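Lipoteichoic acid primase (Listeria monocytogenes, PDB 4UOP) belongs to the sulfatase-like family and has an extracellular catalytic domain that holds a magnesium ion. Local coordinates at residues B[248-251]-B[252-256]. Sequence-based numbering, arbitrary orientation.
Sequences GNYF and EAVHY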
loop_
_atom_site.group_PDB
_atom_site.type_symbol
_atom_site.label_atom_id
_atom_site.label_comp_id
_atom_site.label_asym_id
_atom_site.label_seq_id
_atom_site.Cartn_x
_atom_site.Cartn_y
_atom_site.Cartn_z
ATOM N N GLY B 248 12.114 -16.652 -18.561
ATOM C CA GLY B 248 12.186 -18.058 -18.936
ATOM C C GLY B 248 11.540 -18.947 -17.900
ATOM O O GLY B 248 10.735 -19.822 -18.230
ATOM N N ASN B 249 11.853 -18.708 -16.634
ATOM C CA ASN B 249 11.261 -19.475 -15.555
ATOM C C ASN B 249 9.750 -19.250 -15.504
ATOM O O ASN B 249 8.997 -20.187 -15.257
ATOM C CB ASN B 249 11.901 -19.124 -14.217
ATOM C CG ASN B 249 13.375 -19.511 -14.166
ATOM O OD1 ASN B 249 13.804 -20.426 -14.858
ATOM N ND2 ASN B 249 14.142 -18.808 -13.363
ATOM N N TYR B 250 9.338 -18.019 -15.772
ATOM C CA TYR B 250 7.922 -17.654 -15.823
ATOM C C TYR B 250 7.216 -18.484 -16.872
ATOM O O TYR B 250 6.194 -19.086 -16.592
ATOM C CB TYR B 250 7.764 -16.174 -16.133
ATOM C CG TYR B 250 6.334 -15.734 -16.292
ATOM C CD1 TYR B 250 5.526 -15.508 -15.176
ATOM C CD2 TYR B 250 5.792 -15.548 -17.542
ATOM C CE1 TYR B 250 4.214 -15.097 -15.312
ATOM C CE2 TYR B 250 4.480 -15.137 -17.692
ATOM C CZ TYR B 250 3.704 -14.902 -16.574
ATOM O OH TYR B 250 2.401 -14.502 -16.743
ATOM N N PHE B 251 7.799 -18.578 -18.063
ATOM C CA PHE B 251 7.200 -19.378 -19.131
ATOM C C PHE B 251 7.085 -20.875 -18.799
ATOM O O PHE B 251 6.083 -21.508 -19.141
ATOM C CB PHE B 251 7.963 -19.207 -20.449
ATOM C CG PHE B 251 7.688 -17.916 -21.182
ATOM C CD1 PHE B 251 6.420 -17.342 -21.231
ATOM C CD2 PHE B 251 8.717 -17.291 -21.871
ATOM C CE1 PHE B 251 6.203 -16.175 -21.933
ATOM C CE2 PHE B 251 8.504 -16.116 -22.563
ATOM C CZ PHE B 251 7.247 -15.551 -22.593
ATOM N N GLU B 252 8.093 -21.460 -18.148
ATOM C CA GLU B 252 7.997 -22.861 -17.716
ATOM C C GLU B 252 6.853 -23.042 -16.704
ATOM O O GLU B 252 6.120 -24.024 -16.751
ATOM C CB GLU B 252 9.277 -23.352 -17.044
ATOM C CG GLU B 252 10.519 -23.279 -17.904
ATOM C CD GLU B 252 10.616 -24.371 -18.958
ATOM O OE1 GLU B 252 9.709 -25.238 -19.083
ATOM O OE2 GLU B 252 11.651 -24.358 -19.661
ATOM N N ALA B 253 6.725 -22.094 -15.788
ATOM C CA ALA B 253 5.731 -22.196 -14.713
ATOM C C ALA B 253 4.324 -22.000 -15.244
ATOM O O ALA B 253 3.412 -22.743 -14.867
ATOM C CB ALA B 253 6.011 -21.191 -13.620
ATOM N N VAL B 254 4.148 -21.021 -16.115
ATOM C CA VAL B 254 2.839 -20.788 -16.738
ATOM C C VAL B 254 2.442 -21.994 -17.599
ATOM O O VAL B 254 1.292 -22.415 -17.586
ATOM C CB VAL B 254 2.848 -19.486 -17.551
ATOM C CG1 VAL B 254 1.657 -19.413 -18.490
ATOM C CG2 VAL B 254 2.878 -18.295 -16.598
ATOM N N HIS B 255 3.411 -22.578 -18.313
ATOM C CA HIS B 255 3.142 -23.738 -19.126
ATOM C C HIS B 255 2.718 -24.919 -18.261
ATOM O O HIS B 255 1.798 -25.634 -18.608
ATOM C CB HIS B 255 4.364 -24.113 -19.972
ATOM C CG HIS B 255 4.146 -25.317 -20.827
ATOM N ND1 HIS B 255 3.401 -25.278 -21.984
ATOM C CD2 HIS B 255 4.545 -26.600 -20.676
ATOM C CE1 HIS B 255 3.382 -26.484 -22.526
ATOM N NE2 HIS B 255 4.061 -27.304 -21.748
ATOM N N TYR B 256 3.407 -25.129 -17.142
ATOM C CA TYR B 256 3.031 -26.168 -16.204
ATOM C C TYR B 256 1.600 -25.930 -15.679
ATOM O O TYR B 256 0.763 -26.836 -15.673
ATOM C CB TYR B 256 4.020 -26.239 -15.044
ATOM C CG TYR B 256 3.531 -27.131 -13.946
ATOM C CD1 TYR B 256 3.676 -28.521 -14.031
ATOM C CD2 TYR B 256 2.849 -26.602 -12.835
ATOM C CE1 TYR B 256 3.183 -29.341 -13.031
ATOM C CE2 TYR B 256 2.364 -27.417 -11.839
ATOM C CZ TYR B 256 2.533 -28.787 -11.939
ATOM O OH TYR B 256 2.019 -29.591 -10.944
#
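The first turns of helix 246-271, in the sulfatase-like domain, pair Tyr250 with Val254 one turn further on, in a CH-pi contact. Methyl CG2 of Val254 sits over one face of the Tyr250 ring, 3.7 Å from the ring centroid and 18° off the normal. It is displaced toward the hydroxyl-bearing rim, with Tyr250 CZ nearest to it at 3.5 Å. Two torsions produce this overlap: CG of Tyr250 lies opposite the backbone N (chi1 176°), which leans the ring forward over the following turn, while Val254 has CG1 anti to its own N, leaving CG2 to meet the ring. The same methyl also rests 3.4 Å from Tyr250 O, whose carbonyl accepts the Val254 N-H in a nearly straight bond of 2.9 Å, 169° at the hydrogen, so the pair is tied by a backbone bond as well.

This is regular alpha-helical i to i+4 bonding: Glu252 N donates to Gly248 O at 3.1 Å, and Ala253 N and His255 N bond in the same way to Asn249 O and Phe251 O, respectively. Near the helix start, Thr245 OG1 hydrogen-bonds to Gly248 N. On Glu252, CG lies 3.5 Å from Gly248 O, and the side chain turns its carboxylate away from this turn, where OE1 accepts a bond from Ile236 N. The imidazole of His255 likewise turns away, to bond through ND1 to Ile82 O.

The tyrosine ring is buried; it meets Phe227 edge-to-face, and its hydroxyl is hydrogen-bonded to Ser67 O, next in sequence to the magnesium ligand Glu66. The side chain of Tyr250 lies about 10 Å from the magnesium ion, outside its first shell.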